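Local atomic coordinates of peptidase S9 prolyl oligopeptidase catalytic domain-containing protein (Pyrococcus horikoshii, PDB entry 4HXF), a protein that probably cleaves peptides as a serine protease of the prolyl oligopeptidase family, with a beta-propeller and an alpha/beta-hydrolase domain in each subunit of a self-compartmentalizing hexamer. Residues A[111-116]-A[179-184]; A[172-177]-A[185-190]; A[200-205]-A[212-217]; A[228-233]-A[265-270]. All blocks are in the same frame, centred on the assembly; numbering follows the deposited sequence.

Contact 1 of 4, residues A[111-116]-A[179-184]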
# COMPACT_ATOMS: atom_id res chain seq x y z
N TRP A 111 -18.73 -21.29 28.68
CA TRP A 111 -18.29 -21.02 30.07
C TRP A 111 -18.33 -22.18 30.96
O TRP A 111 -19.32 -22.96 30.98
CB TRP A 111 -19.20 -19.97 30.68
CG TRP A 111 -19.04 -18.60 30.14
CD1 TRP A 111 -19.85 -17.95 29.26
CD2 TRP A 111 -17.99 -17.65 30.51
NE1 TRP A 111 -19.40 -16.65 29.04
CE2 TRP A 111 -18.30 -16.41 29.82
CE3 TRP A 111 -16.87 -17.70 31.31
CZ2 TRP A 111 -17.49 -15.28 29.90
CZ3 TRP A 111 -16.08 -16.55 31.42
CH2 TRP A 111 -16.37 -15.36 30.78
N ASN A 112 -17.33 -22.26 31.85
CA ASN A 112 -17.41 -23.04 33.08
C ASN A 112 -18.40 -22.37 34.02
O ASN A 112 -18.64 -21.13 33.97
CB ASN A 112 -16.02 -23.09 33.65
CG ASN A 112 -15.89 -24.01 34.91
OD1 ASN A 112 -16.08 -23.56 36.05
ND2 ASN A 112 -15.67 -25.30 34.66
N GLN A 113 -18.91 -23.18 34.92
CA GLN A 113 -19.80 -22.73 36.00
C GLN A 113 -19.19 -21.60 36.86
O GLN A 113 -19.93 -20.85 37.50
CB GLN A 113 -20.15 -23.95 36.86
CG GLN A 113 -18.97 -24.50 37.71
CD GLN A 113 -19.29 -25.88 38.42
OE1 GLN A 113 -20.47 -26.33 38.47
NE2 GLN A 113 -18.26 -26.51 38.95
N ASP A 114 -17.86 -21.46 36.90
CA ASP A 114 -17.20 -20.38 37.65
C ASP A 114 -17.22 -18.99 37.06
O ASP A 114 -16.75 -18.04 37.70
CB ASP A 114 -15.75 -20.78 37.96
CG ASP A 114 -14.83 -20.87 36.72
OD1 ASP A 114 -15.13 -20.48 35.58
OD2 ASP A 114 -13.72 -21.40 36.95
N SER A 115 -17.77 -18.86 35.85
CA SER A 115 -17.78 -17.57 35.13
C SER A 115 -16.40 -16.94 34.98
O SER A 115 -16.27 -15.72 34.86
CB SER A 115 -18.74 -16.57 35.77
OG SER A 115 -20.11 -17.06 35.88
N ARG A 116 -15.41 -17.81 34.89
CA ARG A 116 -13.98 -17.40 34.74
C ARG A 116 -13.32 -18.11 33.60
O ARG A 116 -12.70 -17.48 32.74
CB ARG A 116 -13.23 -17.62 36.04
CG ARG A 116 -11.77 -17.23 35.87
CD ARG A 116 -11.04 -17.15 37.18
NE ARG A 116 -9.62 -16.76 36.88
CZ ARG A 116 -8.69 -16.48 37.77
NH1 ARG A 116 -8.95 -16.49 39.04
NH2 ARG A 116 -7.42 -16.20 37.39
N HIS A 179 -18.46 -30.45 32.43
CA HIS A 179 -19.29 -31.15 33.39
C HIS A 179 -18.72 -30.80 34.75
O HIS A 179 -17.79 -31.46 35.28
CB HIS A 179 -19.30 -32.65 33.11
CG HIS A 179 -20.19 -33.42 34.08
ND1 HIS A 179 -21.51 -33.21 34.18
CD2 HIS A 179 -19.88 -34.49 34.99
CE1 HIS A 179 -22.02 -34.00 35.17
NE2 HIS A 179 -21.02 -34.79 35.64
N GLY A 180 -19.23 -29.71 35.29
CA GLY A 180 -18.67 -29.15 36.53
C GLY A 180 -17.24 -28.72 36.22
O GLY A 180 -17.02 -27.96 35.24
N ASP A 181 -16.25 -29.24 36.94
CA ASP A 181 -14.80 -28.96 36.72
C ASP A 181 -14.06 -29.96 35.83
O ASP A 181 -12.85 -29.83 35.57
CB ASP A 181 -14.02 -28.82 38.05
CG ASP A 181 -14.25 -27.49 38.69
OD1 ASP A 181 -14.50 -26.51 37.95
OD2 ASP A 181 -14.36 -27.50 39.92
N SER A 182 -14.83 -30.94 35.31
CA SER A 182 -14.34 -31.86 34.31
C SER A 182 -14.81 -31.55 32.95
O SER A 182 -15.65 -30.67 32.76
CB SER A 182 -14.80 -33.31 34.69
OG SER A 182 -14.33 -33.61 36.01
N ILE A 183 -14.20 -32.16 31.95
CA ILE A 183 -14.62 -32.02 30.61
C ILE A 183 -15.06 -33.42 30.06
O ILE A 183 -14.34 -34.41 30.24
CB ILE A 183 -13.49 -31.48 29.71
CG1 ILE A 183 -13.04 -30.08 30.20
CG2 ILE A 183 -13.90 -31.41 28.25
CD1 ILE A 183 -11.73 -29.64 29.55
N VAL A 184 -16.26 -33.49 29.49
CA VAL A 184 -16.76 -34.74 28.84
C VAL A 184 -16.37 -34.66 27.39
O VAL A 184 -16.74 -33.71 26.64
CB VAL A 184 -18.28 -34.94 28.99
CG1 VAL A 184 -18.69 -36.31 28.47
CG2 VAL A 184 -18.70 -34.86 30.44
O HOH W 1 -16.11 -24.76 38.61
O HOH W 2 -18.82 -26.00 34.53
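Asn112 and Gln113 meet Gly180 and Asp181 in a polar, water-bridged contact between the hairpin turns of two neighbouring blades of the beta-propeller. On one side stands a type I turn from Asn112 to Ser115, linking strands 106-111 and 117-124; on the other, a type II' turn from His179 to Ser182 joins the first two strands of the next blade. Asn112 has CG anti to its backbone N (chi1 -174°), which sends the amide across to the other turn until ND2 lies 3.0 Å from Gly180 O. This amide and the Asp181 carboxylate are nearly coplanar, their planes 2° apart. Asn112 OD1 also accepts from Asp114 N at 2.9 Å, an Asx turn. One water donates to Asn112 OD1 and Asp181 OD1 and accepts from Gln113 NE2; Asp181 OD1 also forms a salt bridge with Arg117. An alanine in place of Asn112 would probably leave Asp114 N without its acceptor, cost the bridging water one of its two, and let the turn shift. Gln113 extends beyond CG to rest NE2 3.6 Å from Gly180 CA. A second water joins the backbones, accepting from Gln113 N and donating to Gly180 O, each at 2.8 Å.

Contact 2 of 4, residues A[172-177]-A[185-190]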
# COMPACT_ATOMS: atom_id res chain seq x y z
N ARG A 172 -9.76 -36.13 14.86
CA ARG A 172 -10.68 -35.24 14.16
C ARG A 172 -12.15 -35.63 14.54
O ARG A 172 -12.43 -36.84 14.82
CB ARG A 172 -10.48 -35.22 12.55
CG ARG A 172 -10.84 -36.44 11.86
CD ARG A 172 -10.49 -36.27 10.35
NE ARG A 172 -9.09 -36.36 10.28
CZ ARG A 172 -8.43 -36.69 9.16
NH1 ARG A 172 -9.11 -36.90 8.11
NH2 ARG A 172 -7.15 -36.82 9.15
N PHE A 173 -13.00 -34.63 14.54
CA PHE A 173 -14.41 -34.75 14.80
C PHE A 173 -14.71 -35.17 16.24
O PHE A 173 -15.75 -35.74 16.48
CB PHE A 173 -14.98 -35.74 13.76
CG PHE A 173 -15.75 -35.13 12.68
CD1 PHE A 173 -17.08 -35.43 12.52
CD2 PHE A 173 -15.17 -34.22 11.86
CE1 PHE A 173 -17.80 -34.83 11.49
CE2 PHE A 173 -15.88 -33.66 10.82
CZ PHE A 173 -17.15 -34.01 10.63
N SER A 174 -13.87 -34.78 17.20
CA SER A 174 -14.15 -34.91 18.60
C SER A 174 -14.84 -33.68 19.10
O SER A 174 -14.81 -32.56 18.50
CB SER A 174 -12.91 -35.22 19.41
OG SER A 174 -12.29 -36.49 19.00
N SER A 175 -15.56 -33.82 20.18
CA SER A 175 -16.25 -32.69 20.80
C SER A 175 -16.08 -32.72 22.33
O SER A 175 -15.67 -33.72 22.91
CB SER A 175 -17.74 -32.63 20.40
OG SER A 175 -18.37 -33.72 20.91
N GLY A 176 -16.38 -31.63 23.01
CA GLY A 176 -16.21 -31.50 24.45
C GLY A 176 -17.13 -30.53 25.05
O GLY A 176 -17.39 -29.53 24.45
N ILE A 177 -17.61 -30.85 26.24
CA ILE A 177 -18.41 -29.98 27.07
C ILE A 177 -17.87 -29.95 28.50
O ILE A 177 -17.30 -30.92 29.00
CB ILE A 177 -19.91 -30.33 27.07
CG1 ILE A 177 -20.12 -31.75 27.60
CG2 ILE A 177 -20.48 -30.24 25.64
CD1 ILE A 177 -21.53 -32.03 28.04
N VAL A 185 -15.59 -35.63 26.97
CA VAL A 185 -14.99 -35.65 25.66
C VAL A 185 -15.54 -36.76 24.82
O VAL A 185 -15.43 -37.92 25.23
CB VAL A 185 -13.45 -35.71 25.68
CG1 VAL A 185 -12.78 -35.69 24.28
CG2 VAL A 185 -12.87 -34.51 26.61
N SER A 186 -16.13 -36.46 23.66
CA SER A 186 -16.74 -37.50 22.78
C SER A 186 -15.87 -37.64 21.54
O SER A 186 -15.61 -36.62 20.86
CB SER A 186 -18.20 -37.13 22.42
OG SER A 186 -18.98 -36.92 23.59
N VAL A 187 -15.37 -38.87 21.28
CA VAL A 187 -14.36 -39.09 20.23
C VAL A 187 -14.96 -40.19 19.32
O VAL A 187 -15.40 -41.22 19.79
CB VAL A 187 -13.05 -39.60 20.84
CG1 VAL A 187 -12.05 -39.97 19.78
CG2 VAL A 187 -12.48 -38.58 21.89
N PRO A 188 -14.89 -39.99 18.02
CA PRO A 188 -15.37 -41.09 17.16
C PRO A 188 -14.63 -42.38 17.45
O PRO A 188 -13.38 -42.41 17.57
CB PRO A 188 -15.10 -40.54 15.76
CG PRO A 188 -15.06 -39.07 15.84
CD PRO A 188 -14.40 -38.85 17.22
N HIS A 189 -15.35 -43.50 17.52
CA HIS A 189 -14.73 -44.76 17.77
C HIS A 189 -14.03 -45.25 16.52
O HIS A 189 -14.61 -45.16 15.48
CB HIS A 189 -15.81 -45.79 18.22
CG HIS A 189 -15.24 -47.13 18.49
ND1 HIS A 189 -14.73 -47.50 19.69
CD2 HIS A 189 -15.08 -48.24 17.64
CE1 HIS A 189 -14.26 -48.77 19.57
NE2 HIS A 189 -14.45 -49.18 18.31
N ARG A 190 -12.86 -45.84 16.70
CA ARG A 190 -12.11 -46.31 15.52
C ARG A 190 -12.16 -47.83 15.37
O ARG A 190 -11.69 -48.56 16.27
CB ARG A 190 -10.67 -45.85 15.52
CG ARG A 190 -9.97 -46.16 14.18
CD ARG A 190 -8.47 -45.70 14.19
NE ARG A 190 -8.31 -44.23 14.30
CZ ARG A 190 -8.34 -43.41 13.24
NH1 ARG A 190 -8.50 -43.91 12.07
NH2 ARG A 190 -8.28 -42.11 13.41
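Ser174 turns its OG beside its own backbone N, anti to the carbonyl carbon (chi1 -60°), a rotation that lays the hydroxyl against Val187, 3.5 Å from Val187 CA and touching both methyls. Ser175 takes the other course: with chi1 at 65° its OG sits between backbone N and carbonyl carbon and leans across the pair to Ser186 CB, 3.7 Å away. Ser174 leads into, and Ser175 begins, the hairpin of strands 175-179 and 182-188, the first two strands of a propeller blade. Ser175 and Ser186 form the antiparallel hydrogen-bonded pair, each N donating to the other's O at 2.9 Å and nearly straight, while Gly176 and Val185 follow as the non-hydrogen-bonded pair. Ser174 CA-H adds a contact to Ser186 O at 3.2 Å. Beyond the ladder, the Pro188 ring fits against the chain leading into the strand, its CG 3.5 Å from Phe173 O and 3.9 Å from Phe173 CB. An alanine in place of Pro188 would probably open a gap beside Phe173 and let the strand end move more freely. Two serine hydroxyls are hydrogen-bonded outside the pairing: Ser174 OG to Pro171 O and Ser186 OG to Ala221 N. With only backbone hydrogen bonds between the segments, the main chain probably sets the register, and the two hydroxyls tie the hairpin to strand 163-171 and to the next blade's strand 219-224.

Contact 3 of 4, residues A[200-205]-A[212-217]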
# COMPACT_ATOMS: atom_id res chain seq x y z
N TRP A 200 -19.09 -43.70 19.19
CA TRP A 200 -18.15 -42.85 19.94
C TRP A 200 -17.64 -43.55 21.16
O TRP A 200 -18.24 -44.48 21.68
CB TRP A 200 -18.93 -41.62 20.49
CG TRP A 200 -19.33 -40.63 19.43
CD1 TRP A 200 -18.58 -39.48 18.99
CD2 TRP A 200 -20.56 -40.62 18.66
NE1 TRP A 200 -19.27 -38.81 18.04
CE2 TRP A 200 -20.49 -39.46 17.77
CE3 TRP A 200 -21.64 -41.49 18.55
CZ2 TRP A 200 -21.49 -39.16 16.88
CZ3 TRP A 200 -22.66 -41.14 17.70
CH2 TRP A 200 -22.55 -40.06 16.81
N ASP A 201 -16.48 -43.10 21.61
CA ASP A 201 -15.94 -43.35 22.93
C ASP A 201 -16.06 -42.05 23.72
O ASP A 201 -15.84 -40.98 23.13
CB ASP A 201 -14.50 -43.80 22.87
CG ASP A 201 -14.30 -45.05 22.00
OD1 ASP A 201 -15.22 -45.88 21.89
OD2 ASP A 201 -13.19 -45.16 21.49
N ILE A 202 -16.49 -42.12 24.95
CA ILE A 202 -16.71 -40.93 25.75
C ILE A 202 -15.85 -41.00 27.00
O ILE A 202 -15.81 -42.00 27.74
CB ILE A 202 -18.22 -40.78 26.12
CG1 ILE A 202 -19.11 -40.86 24.88
CG2 ILE A 202 -18.51 -39.53 26.99
CD1 ILE A 202 -20.64 -40.78 25.14
N TYR A 203 -15.13 -39.90 27.21
CA TYR A 203 -14.19 -39.79 28.35
C TYR A 203 -14.52 -38.65 29.28
O TYR A 203 -15.13 -37.68 28.88
CB TYR A 203 -12.77 -39.56 27.85
CG TYR A 203 -12.28 -40.57 26.92
CD1 TYR A 203 -11.52 -41.65 27.38
CD2 TYR A 203 -12.54 -40.47 25.54
CE1 TYR A 203 -11.07 -42.63 26.48
CE2 TYR A 203 -12.07 -41.44 24.66
CZ TYR A 203 -11.34 -42.50 25.16
OH TYR A 203 -10.87 -43.50 24.30
N LEU A 204 -14.12 -38.78 30.53
CA LEU A 204 -14.21 -37.69 31.51
C LEU A 204 -12.78 -37.28 31.76
O LEU A 204 -11.93 -38.13 32.17
CB LEU A 204 -14.88 -38.18 32.77
CG LEU A 204 -15.33 -37.10 33.71
CD1 LEU A 204 -16.35 -36.14 33.06
CD2 LEU A 204 -15.87 -37.79 34.97
N TRP A 205 -12.50 -36.02 31.50
CA TRP A 205 -11.13 -35.43 31.52
C TRP A 205 -11.04 -34.38 32.59
O TRP A 205 -11.92 -33.54 32.78
CB TRP A 205 -10.80 -34.87 30.14
CG TRP A 205 -9.37 -34.55 29.88
CD1 TRP A 205 -8.44 -35.26 29.11
CD2 TRP A 205 -8.66 -33.34 30.32
NE1 TRP A 205 -7.26 -34.61 29.09
CE2 TRP A 205 -7.32 -33.45 29.79
CE3 TRP A 205 -9.03 -32.22 30.98
CZ2 TRP A 205 -6.36 -32.47 29.98
CZ3 TRP A 205 -8.03 -31.21 31.22
CH2 TRP A 205 -6.74 -31.34 30.72
N LYS A 212 -12.35 -43.43 30.87
CA LYS A 212 -13.34 -43.75 29.86
C LYS A 212 -14.68 -43.99 30.48
O LYS A 212 -14.81 -44.78 31.44
CB LYS A 212 -12.89 -44.96 29.03
CG LYS A 212 -13.72 -45.12 27.79
CD LYS A 212 -13.32 -46.36 27.03
CE LYS A 212 -12.15 -46.13 26.17
NZ LYS A 212 -11.64 -47.47 25.69
N LEU A 213 -15.71 -43.36 29.98
CA LEU A 213 -17.04 -43.57 30.54
C LEU A 213 -17.81 -44.61 29.74
O LEU A 213 -18.60 -45.41 30.28
CB LEU A 213 -17.85 -42.24 30.62
CG LEU A 213 -17.39 -41.10 31.48
CD1 LEU A 213 -18.43 -39.98 31.30
CD2 LEU A 213 -17.34 -41.55 32.99
N PHE A 214 -17.69 -44.49 28.43
CA PHE A 214 -18.38 -45.34 27.49
C PHE A 214 -17.51 -45.73 26.38
O PHE A 214 -16.70 -44.93 25.83
CB PHE A 214 -19.63 -44.65 26.85
CG PHE A 214 -20.71 -44.34 27.82
CD1 PHE A 214 -20.81 -43.08 28.37
CD2 PHE A 214 -21.60 -45.35 28.27
CE1 PHE A 214 -21.75 -42.77 29.35
CE2 PHE A 214 -22.58 -45.02 29.24
CZ PHE A 214 -22.64 -43.74 29.77
N GLU A 215 -17.73 -46.94 25.86
CA GLU A 215 -16.97 -47.42 24.75
C GLU A 215 -17.90 -47.88 23.65
O GLU A 215 -18.75 -48.76 23.93
CB GLU A 215 -16.13 -48.59 25.27
CG GLU A 215 -15.58 -49.39 24.16
CD GLU A 215 -14.17 -49.06 23.85
OE1 GLU A 215 -13.31 -49.47 24.70
OE2 GLU A 215 -13.95 -48.52 22.75
N LYS A 216 -17.72 -47.38 22.44
CA LYS A 216 -18.46 -47.76 21.23
C LYS A 216 -19.97 -47.68 21.44
O LYS A 216 -20.72 -48.70 21.30
CB LYS A 216 -18.00 -49.13 20.72
CG LYS A 216 -18.41 -49.41 19.31
CD LYS A 216 -17.67 -50.70 18.78
CE LYS A 216 -17.95 -50.96 17.35
NZ LYS A 216 -16.80 -51.85 16.87
N VAL A 217 -20.39 -46.47 21.81
CA VAL A 217 -21.84 -46.21 22.05
C VAL A 217 -22.32 -45.29 20.92
O VAL A 217 -21.49 -44.57 20.25
CB VAL A 217 -22.09 -45.58 23.38
CG1 VAL A 217 -21.92 -46.66 24.50
CG2 VAL A 217 -21.21 -44.34 23.57
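The Trp200 ring meets Val217 O at its edge and in plane, CE3 lying 3.5 Å from that oxygen, and packs against the ring of Tyr220 with planes about 40° apart. Tyr203 and Lys212 run side by side, and Lys212, bent at chi3 (-83°), brings CE obliquely to the Tyr203 ring, 3.5 Å from Tyr203 OH. Ile202 CD1 approaches the Phe214 ring obliquely, 4.0 Å from Phe214 CD1, and the ring meets Tyr249 and Phe219 edge-to-face. Two bulges interrupt this antiparallel hairpin of strands 200-206 and 209-217. In the classic bulge, Leu213 and Phe214 both face Ile202, whose O accepts from both backbone N atoms. A G1 bulge sets Lys216 and Val217 opposite Trp200, Lys216 taking positive phi. Lys216 N donates to Asp201 OD1 at 3.0 Å, which also accepts from His189 ND1. Glu215 OE2 stands 3.1 Å from Asp201 OD1, a pairing of like charges with carboxylate planes 84° apart; the salt bridge from Lys212 NZ to Glu215 OE1 (2.8 Å) probably eases the repulsion. The hairpin supplies the third and fourth strands of its propeller blade; strand 182-188 flanks strand 200-206 on its other side, and Phe219 and Tyr249 belong to the next blade.

Contact 4 of 4, residues A[228-233]-A[265-270]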
# COMPACT_ATOMS: atom_id res chain seq x y z
N ARG A 228 -25.78 -34.11 36.05
CA ARG A 228 -26.19 -35.06 35.06
C ARG A 228 -25.66 -34.63 33.68
O ARG A 228 -25.71 -33.42 33.32
CB ARG A 228 -27.73 -35.05 34.99
CG ARG A 228 -28.51 -35.64 36.17
CD ARG A 228 -29.89 -34.97 36.24
NE ARG A 228 -29.79 -33.61 36.81
CZ ARG A 228 -29.77 -33.31 38.13
NH1 ARG A 228 -29.86 -34.26 39.04
NH2 ARG A 228 -29.65 -32.07 38.55
N ILE A 229 -25.28 -35.61 32.90
CA ILE A 229 -24.85 -35.38 31.52
C ILE A 229 -26.00 -35.73 30.58
O ILE A 229 -26.63 -36.78 30.73
CB ILE A 229 -23.65 -36.21 31.15
CG1 ILE A 229 -22.47 -35.93 32.09
CG2 ILE A 229 -23.24 -36.02 29.65
CD1 ILE A 229 -21.26 -36.87 31.97
N LEU A 230 -26.25 -34.85 29.60
CA LEU A 230 -27.24 -35.13 28.56
C LEU A 230 -26.57 -35.69 27.33
O LEU A 230 -25.60 -35.12 26.80
CB LEU A 230 -27.93 -33.78 28.23
CG LEU A 230 -29.20 -33.85 27.38
CD1 LEU A 230 -30.41 -34.62 27.98
CD2 LEU A 230 -29.61 -32.40 26.91
N LEU A 231 -27.08 -36.82 26.89
CA LEU A 231 -26.54 -37.61 25.81
C LEU A 231 -27.54 -37.61 24.65
O LEU A 231 -28.77 -37.69 24.89
CB LEU A 231 -26.27 -39.05 26.30
CG LEU A 231 -25.24 -39.24 27.46
CD1 LEU A 231 -25.33 -40.71 28.00
CD2 LEU A 231 -23.82 -38.91 26.97
N TYR A 232 -26.98 -37.62 23.46
CA TYR A 232 -27.76 -37.52 22.22
C TYR A 232 -27.45 -38.62 21.30
O TYR A 232 -26.28 -38.75 20.89
CB TYR A 232 -27.46 -36.18 21.54
CG TYR A 232 -28.32 -35.94 20.30
CD1 TYR A 232 -29.62 -35.37 20.37
CD2 TYR A 232 -27.81 -36.24 19.06
CE1 TYR A 232 -30.38 -35.18 19.22
CE2 TYR A 232 -28.51 -36.02 17.91
CZ TYR A 232 -29.82 -35.49 18.00
OH TYR A 232 -30.54 -35.24 16.82
N GLY A 233 -28.48 -39.46 20.97
CA GLY A 233 -28.29 -40.54 20.05
C GLY A 233 -29.06 -41.73 20.55
O GLY A 233 -30.21 -41.60 20.88
N ALA A 265 -34.45 -32.90 17.69
CA ALA A 265 -33.69 -31.96 16.89
C ALA A 265 -32.59 -31.29 17.75
O ALA A 265 -31.45 -31.26 17.27
CB ALA A 265 -34.59 -30.89 16.21
N GLN A 266 -32.93 -30.82 18.95
CA GLN A 266 -32.00 -30.11 19.79
C GLN A 266 -32.44 -30.36 21.17
O GLN A 266 -33.60 -30.56 21.42
CB GLN A 266 -32.07 -28.61 19.42
CG GLN A 266 -31.27 -27.63 20.22
CD GLN A 266 -31.33 -26.18 19.63
OE1 GLN A 266 -31.99 -25.93 18.57
NE2 GLN A 266 -30.64 -25.22 20.32
N ALA A 267 -31.53 -30.32 22.15
CA ALA A 267 -31.90 -30.47 23.50
C ALA A 267 -30.82 -29.81 24.46
O ALA A 267 -29.62 -29.77 24.15
CB ALA A 267 -32.07 -32.00 23.90
N LYS A 268 -31.32 -29.34 25.57
CA LYS A 268 -30.52 -28.72 26.67
C LYS A 268 -31.02 -29.11 28.01
O LYS A 268 -32.20 -29.27 28.23
CB LYS A 268 -30.52 -27.13 26.47
CG LYS A 268 -29.94 -26.56 25.25
CD LYS A 268 -29.94 -24.98 25.08
CE LYS A 268 -29.35 -24.58 23.68
NZ LYS A 268 -28.94 -23.10 23.57
N ILE A 269 -30.15 -29.13 29.02
CA ILE A 269 -30.57 -29.43 30.38
C ILE A 269 -30.21 -28.22 31.24
O ILE A 269 -29.14 -27.65 31.13
CB ILE A 269 -29.91 -30.79 30.88
CG1 ILE A 269 -30.34 -31.28 32.26
CG2 ILE A 269 -28.38 -30.74 30.83
CD1 ILE A 269 -30.05 -32.78 32.53
N ARG A 270 -31.15 -27.84 32.06
CA ARG A 270 -30.82 -26.71 33.01
C ARG A 270 -31.61 -27.02 34.25
O ARG A 270 -32.82 -27.19 34.16
CB ARG A 270 -31.14 -25.32 32.43
CG ARG A 270 -30.03 -24.66 31.52
CD ARG A 270 -30.47 -24.46 30.05
NE ARG A 270 -29.47 -23.85 29.14
CZ ARG A 270 -28.37 -24.48 28.70
NH1 ARG A 270 -27.54 -23.87 27.82
NH2 ARG A 270 -28.10 -25.74 29.12
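Leu230 points toward strand 264-270, and its CG, anti to the backbone N (chi1 -168°), carries CD2 over the facing backbone, 3.7 Å from Lys268 C and 3.9 Å from Ala267 CB. Ile269 reaches back the other way: its CG2 meets Leu230 CB at 4.0 Å, and its CD1 goes past to Arg228, lying 4.1 Å from Arg228 CB and near the plane of the guanidinium at its edge. Arg228 turns that charged end to Asp225 in a salt bridge, leaving its aliphatic root for Ile269. The strand axes, 171° apart in direction and 7.8 Å apart at closest approach, are too distant for backbone pairing; this is face-to-face packing between consecutive blades of the propeller, strand 229-232 being the second of one blade and strand 264-270 the first of the next. Ile222 and Ile246, on strands that flank 229-232, extend the apolar layer round Leu230 and Ala267, while Asp223 accepts from Ile269 N. Tyr232 lies further along, also pointing at the other blade, its OH hydrogen-bonded to Val264 O and 4.1 Å from Ala265 O. Its side chain comes to about 4 Å from a bound magnesium ion, which Asp244 and Glu263 bind.

From the N terminus, contact 1 opens on the first hairpin turn of one propeller blade and closes, after most of that blade, on the hairpin turn of the next. Contact 2 crosses it: its first segment lies inside that loop and its second beyond, and both use strand 182-188. Contact 3 follows in series and closes the short hairpin of the third and fourth strands of the same blade, with Val185 O of contact 2 receiving Tyr203 N. Contact 4, again in series, spans the rest of the following blade to reach the one after. Contacts 2 and 3 thus lie within one blade, while contacts 1 and 4 join blades, together touching four consecutive sheets.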